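PDB 2D5C: shikimate dehydrogenase (NADP(+)) from Thermus thermophilus, which catalyses the reversible NADPH-linked reduction of 3-dehydroshikimate to shikimate, a step of chorismate biosynthesis that supplies the aromatic amino acids. Local coordinates for residues L166-A178 / L191-L205. Sequence-based numbering, arbitrary orientation.
With SO4 (sulfate ion), chain C.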
loop_
_atom_site.group_PDB
_atom_site.type_symbol
_atom_site.label_atom_id
_atom_site.label_comp_id
_atom_site.label_asym_id
_atom_site.label_seq_id
_atom_site.Cartn_x
_atom_site.Cartn_y
_atom_site.Cartn_z
ATOM N N LEU A 166 9.365 30.771 -25.191
ATOM C CA LEU A 166 9.898 31.281 -23.935
ATOM C C LEU A 166 9.627 32.741 -23.560
ATOM O O LEU A 166 9.507 33.056 -22.372
ATOM C CB LEU A 166 11.401 31.019 -23.874
ATOM C CG LEU A 166 12.066 31.225 -22.514
ATOM C CD1 LEU A 166 11.495 30.243 -21.498
ATOM C CD2 LEU A 166 13.569 31.011 -22.652
ATOM N N GLU A 167 9.515 33.627 -24.547
ATOM C CA GLU A 167 9.294 35.045 -24.238
ATOM C C GLU A 167 7.942 35.343 -23.596
ATOM O O GLU A 167 7.735 36.425 -23.048
ATOM C CB GLU A 167 9.500 35.922 -25.481
ATOM C CG GLU A 167 8.409 35.863 -26.541
ATOM C CD GLU A 167 8.712 34.895 -27.670
ATOM O OE1 GLU A 167 8.011 34.962 -28.702
ATOM O OE2 GLU A 167 9.638 34.065 -27.530
ATOM N N LYS A 168 7.031 34.380 -23.639
ATOM C CA LYS A 168 5.725 34.567 -23.021
ATOM C C LYS A 168 5.876 34.587 -21.505
ATOM O O LYS A 168 4.918 34.883 -20.787
ATOM C CB LYS A 168 4.776 33.447 -23.437
ATOM C CG LYS A 168 4.229 33.613 -24.845
ATOM C CD LYS A 168 3.190 34.724 -24.903
ATOM C CE LYS A 168 1.953 34.354 -24.093
ATOM N NZ LYS A 168 0.867 35.364 -24.235
ATOM N N ALA A 169 7.073 34.271 -21.013
ATOM C CA ALA A 169 7.308 34.271 -19.570
ATOM C C ALA A 169 7.049 35.673 -18.999
ATOM O O ALA A 169 6.727 35.823 -17.824
ATOM C CB ALA A 169 8.758 33.837 -19.257
ATOM N N ARG A 170 7.192 36.694 -19.837
ATOM C CA ARG A 170 6.974 38.073 -19.387
ATOM C C ARG A 170 5.516 38.329 -19.048
ATOM O O ARG A 170 5.201 39.286 -18.332
ATOM C CB ARG A 170 7.434 39.064 -20.463
ATOM C CG ARG A 170 8.942 39.083 -20.675
ATOM C CD ARG A 170 9.349 39.936 -21.875
ATOM N NE ARG A 170 8.633 39.555 -23.092
ATOM C CZ ARG A 170 9.024 39.872 -24.323
ATOM N NH1 ARG A 170 10.136 40.572 -24.509
ATOM N NH2 ARG A 170 8.297 39.500 -25.372
ATOM N N GLU A 171 4.630 37.473 -19.552
ATOM C CA GLU A 171 3.199 37.620 -19.303
ATOM C C GLU A 171 2.643 36.643 -18.270
ATOM O O GLU A 171 1.450 36.662 -17.969
ATOM C CB GLU A 171 2.429 37.462 -20.610
ATOM C CG GLU A 171 2.788 38.509 -21.642
ATOM C CD GLU A 171 2.421 38.083 -23.044
ATOM O OE1 GLU A 171 1.256 37.689 -23.256
ATOM O OE2 GLU A 171 3.298 38.147 -23.932
ATOM N N ALA A 172 3.497 35.785 -17.727
ATOM C CA ALA A 172 3.045 34.824 -16.726
ATOM C C ALA A 172 2.987 35.504 -15.365
ATOM O O ALA A 172 3.700 36.481 -15.131
ATOM C CB ALA A 172 4.004 33.641 -16.665
ATOM N N ARG A 173 2.134 34.990 -14.482
ATOM C CA ARG A 173 2.007 35.526 -13.127
ATOM C C ARG A 173 2.674 34.593 -12.133
ATOM O O ARG A 173 3.015 34.989 -11.016
ATOM C CB ARG A 173 0.533 35.722 -12.756
ATOM C CG ARG A 173 -0.045 36.983 -13.352
ATOM C CD ARG A 173 0.631 38.220 -12.755
ATOM N NE ARG A 173 0.637 39.348 -13.682
ATOM C CZ ARG A 173 1.618 39.611 -14.543
ATOM N NH1 ARG A 173 2.690 38.831 -14.599
ATOM N NH2 ARG A 173 1.523 40.653 -15.359
ATOM N N LEU A 174 2.846 33.337 -12.539
ATOM C CA LEU A 174 3.507 32.344 -11.709
ATOM C C LEU A 174 4.482 31.633 -12.638
ATOM O O LEU A 174 4.085 31.104 -13.671
ATOM C CB LEU A 174 2.513 31.328 -11.156
ATOM C CG LEU A 174 3.143 30.167 -10.382
ATOM C CD1 LEU A 174 3.947 30.703 -9.196
ATOM C CD2 LEU A 174 2.056 29.216 -9.921
ATOM N N LEU A 175 5.753 31.629 -12.273
ATOM C CA LEU A 175 6.768 30.989 -13.095
ATOM C C LEU A 175 7.416 29.887 -12.262
ATOM O O LEU A 175 7.867 30.136 -11.146
ATOM C CB LEU A 175 7.807 32.047 -13.504
ATOM C CG LEU A 175 8.957 31.680 -14.427
ATOM C CD1 LEU A 175 8.437 31.125 -15.750
ATOM C CD2 LEU A 175 9.787 32.943 -14.647
ATOM N N VAL A 176 7.463 28.667 -12.796
ATOM C CA VAL A 176 8.053 27.557 -12.059
ATOM C C VAL A 176 9.199 26.924 -12.833
ATOM O O VAL A 176 9.025 26.527 -13.985
ATOM C CB VAL A 176 7.002 26.439 -11.770
ATOM C CG1 VAL A 176 7.641 25.307 -10.987
ATOM C CG2 VAL A 176 5.830 27.007 -10.989
ATOM N N ASN A 177 10.377 26.858 -12.228
ATOM C CA ASN A 177 11.472 26.202 -12.933
ATOM C C ASN A 177 11.458 24.719 -12.620
ATOM O O ASN A 177 11.720 24.320 -11.487
ATOM C CB ASN A 177 12.842 26.756 -12.544
ATOM C CG ASN A 177 13.969 25.959 -13.179
ATOM O OD1 ASN A 177 13.891 25.602 -14.360
ATOM N ND2 ASN A 177 15.019 25.684 -12.409
ATOM N N ALA A 178 11.137 23.918 -13.637
ATOM C CA ALA A 178 11.105 22.468 -13.508
ATOM C C ALA A 178 12.160 21.874 -14.442
ATOM O O ALA A 178 12.061 20.717 -14.858
ATOM C CB ALA A 178 9.697 21.930 -13.854
ATOM N N LEU A 191 16.095 31.038 -17.746
ATOM C CA LEU A 191 15.451 32.193 -18.345
ATOM C C LEU A 191 16.304 33.466 -18.326
ATOM O O LEU A 191 16.811 33.847 -17.282
ATOM C CB LEU A 191 14.141 32.444 -17.579
ATOM C CG LEU A 191 13.076 33.378 -18.133
ATOM C CD1 LEU A 191 12.347 32.685 -19.265
ATOM C CD2 LEU A 191 12.088 33.736 -17.036
ATOM N N PRO A 192 16.486 34.121 -19.487
ATOM C CA PRO A 192 17.273 35.362 -19.538
ATOM C C PRO A 192 16.551 36.353 -18.618
ATOM O O PRO A 192 15.325 36.386 -18.612
ATOM C CB PRO A 192 17.144 35.796 -20.999
ATOM C CG PRO A 192 16.956 34.506 -21.728
ATOM C CD PRO A 192 16.014 33.744 -20.831
ATOM N N ALA A 193 17.299 37.151 -17.856
ATOM C CA ALA A 193 16.716 38.126 -16.926
ATOM C C ALA A 193 15.612 39.011 -17.517
ATOM O O ALA A 193 14.604 39.291 -16.850
ATOM C CB ALA A 193 17.825 39.008 -16.340
ATOM N N GLU A 194 15.794 39.449 -18.760
ATOM C CA GLU A 194 14.811 40.307 -19.421
ATOM C C GLU A 194 13.491 39.620 -19.782
ATOM O O GLU A 194 12.558 40.289 -20.242
ATOM C CB GLU A 194 15.409 40.934 -20.688
ATOM C CG GLU A 194 15.899 39.932 -21.733
ATOM C CD GLU A 194 16.219 40.592 -23.074
ATOM O OE1 GLU A 194 16.515 41.808 -23.087
ATOM O OE2 GLU A 194 16.183 39.895 -24.114
ATOM N N LEU A 195 13.402 38.300 -19.593
ATOM C CA LEU A 195 12.159 37.593 -19.914
ATOM C C LEU A 195 11.286 37.355 -18.682
ATOM O O LEU A 195 10.177 36.816 -18.783
ATOM C CB LEU A 195 12.454 36.265 -20.623
ATOM C CG LEU A 195 13.099 36.394 -22.013
ATOM C CD1 LEU A 195 13.138 35.020 -22.687
ATOM C CD2 LEU A 195 12.317 37.376 -22.866
ATOM N N PHE A 196 11.780 37.757 -17.517
ATOM C CA PHE A 196 10.991 37.607 -16.293
ATOM C C PHE A 196 9.845 38.620 -16.285
ATOM O O PHE A 196 9.974 39.713 -16.849
ATOM C CB PHE A 196 11.834 37.877 -15.035
ATOM C CG PHE A 196 12.719 36.726 -14.611
ATOM C CD1 PHE A 196 13.891 36.434 -15.303
ATOM C CD2 PHE A 196 12.383 35.942 -13.510
ATOM C CE1 PHE A 196 14.717 35.380 -14.903
ATOM C CE2 PHE A 196 13.205 34.879 -13.096
ATOM C CZ PHE A 196 14.371 34.602 -13.793
ATOM N N PRO A 197 8.706 38.272 -15.659
ATOM C CA PRO A 197 7.577 39.207 -15.597
ATOM C C PRO A 197 7.931 40.265 -14.535
ATOM O O PRO A 197 8.744 39.988 -13.655
ATOM C CB PRO A 197 6.426 38.312 -15.165
ATOM C CG PRO A 197 7.104 37.363 -14.193
ATOM C CD PRO A 197 8.350 36.987 -15.030
ATOM N N GLU A 198 7.360 41.473 -14.626
ATOM C CA GLU A 198 7.670 42.530 -13.647
ATOM C C GLU A 198 6.831 42.370 -12.366
ATOM O O GLU A 198 7.011 43.106 -11.392
ATOM C CB GLU A 198 7.458 43.936 -14.245
ATOM C CG GLU A 198 8.285 44.319 -15.489
ATOM C CD GLU A 198 9.759 44.592 -15.218
ATOM O OE1 GLU A 198 10.120 45.143 -14.144
ATOM O OE2 GLU A 198 10.549 44.263 -16.129
ATOM N N GLU A 199 5.909 41.408 -12.375
ATOM C CA GLU A 199 5.078 41.139 -11.201
ATOM C C GLU A 199 4.590 39.693 -11.164
ATOM O O GLU A 199 4.384 39.067 -12.202
ATOM C CB GLU A 199 3.866 42.074 -11.161
ATOM C CG GLU A 199 2.747 41.684 -12.118
ATOM C CD GLU A 199 1.431 42.378 -11.793
ATOM O OE1 GLU A 199 1.221 43.511 -12.268
ATOM O OE2 GLU A 199 0.605 41.789 -11.061
ATOM N N GLY A 200 4.405 39.171 -9.958
ATOM C CA GLY A 200 3.947 37.806 -9.801
ATOM C C GLY A 200 4.792 37.006 -8.825
ATOM O O GLY A 200 5.330 37.561 -7.864
ATOM N N ALA A 201 4.908 35.698 -9.068
ATOM C CA ALA A 201 5.676 34.815 -8.199
ATOM C C ALA A 201 6.517 33.799 -8.994
ATOM O O ALA A 201 6.236 33.519 -10.167
ATOM C CB ALA A 201 4.734 34.071 -7.240
ATOM N N ALA A 202 7.552 33.266 -8.352
ATOM C CA ALA A 202 8.427 32.278 -8.981
ATOM C C ALA A 202 8.789 31.187 -7.984
ATOM O O ALA A 202 8.998 31.449 -6.796
ATOM C CB ALA A 202 9.697 32.947 -9.508
ATOM N N VAL A 203 8.844 29.952 -8.472
ATOM C CA VAL A 203 9.185 28.806 -7.639
ATOM C C VAL A 203 10.233 27.988 -8.370
ATOM O O VAL A 203 10.131 27.803 -9.585
ATOM C CB VAL A 203 7.947 27.915 -7.385
ATOM C CG1 VAL A 203 8.323 26.745 -6.489
ATOM C CG2 VAL A 203 6.825 28.757 -6.747
ATOM N N ASP A 204 11.259 27.540 -7.650
ATOM C CA ASP A 204 12.316 26.739 -8.275
ATOM C C ASP A 204 12.363 25.375 -7.592
ATOM O O ASP A 204 12.422 25.297 -6.367
ATOM C CB ASP A 204 13.686 27.444 -8.141
ATOM C CG ASP A 204 14.730 26.917 -9.134
ATOM O OD1 ASP A 204 14.560 25.784 -9.631
ATOM O OD2 ASP A 204 15.738 27.621 -9.415
ATOM N N LEU A 205 12.308 24.302 -8.382
ATOM C CA LEU A 205 12.373 22.954 -7.836
ATOM C C LEU A 205 13.825 22.593 -7.502
ATOM O O LEU A 205 14.068 21.709 -6.682
ATOM C CB LEU A 205 11.806 21.929 -8.833
ATOM C CG LEU A 205 10.383 22.162 -9.346
ATOM C CD1 LEU A 205 9.842 20.882 -9.989
ATOM C CD2 LEU A 205 9.500 22.583 -8.203
HETATM S S SO4 C . 21.060 36.671 -19.057
HETATM O O1 SO4 C . 19.989 37.209 -17.962
HETATM O O2 SO4 C . 20.517 37.069 -20.334
HETATM O O3 SO4 C . 22.241 37.188 -18.821
HETATM O O4 SO4 C . 20.968 35.243 -18.930
#
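L175 meets L191 tip to tip: CD2 of L175 lies 3.4 Å from CD2 of L191, tighter than an ordinary methyl contact. The same L191 methyl sits over the centre of the F196 ring, 3.6 Å above its plane, so L175, L191 and F196 form one apolar layer on the sheet face that also carries A202. Further out, L195 branches across the 3-10 segment 166-171; its CD1 lies 3.9 Å from CG of L166, while CD2 packs against CD of R170 and over one face of the R170 guanidinium.

At the strand entrance, R173 folds back at its second torsion (chi2 -65°), which carries its guanidinium over to E199. CG of E199 stands over the centre of one guanidinium face, 3.4 Å from CZ of R173, and P197 CB lies at the edge. The E199 carboxylate is stacked with its plane only 12° from the guanidinium; with OE2 of E199 3.6 Å from NE of R173 and well out of that plane, the salt bridge rests on charge, not on a directed N-H. An alanine in place of R173 would remove the guanidinium, and is likely to leave the E199 carboxylate without this counter-charge and E199 CG and P197 CB without the flat group they pack on.

The backbones supply the regular link. Strands 174-177 and 201-204 run 13° from parallel, and five N-H...O bonds of 2.8 to 3.2 Å join the two backbones, from A201 N to R173 O just before strand 174-177 to L205 N to N177 O just after strand 201-204. N177 ND2 adds a bond to OD1 of D204 (2.8 Å), from above the carboxylate plane; T179 and T212 hold the other oxygens of this pair. These are adjacent inner strands of the parallel sheet of a Rossmann-type NADP-binding domain, and strand 201-204 leads into L205, an NADP(+)-binding residue whose side chain touches A127.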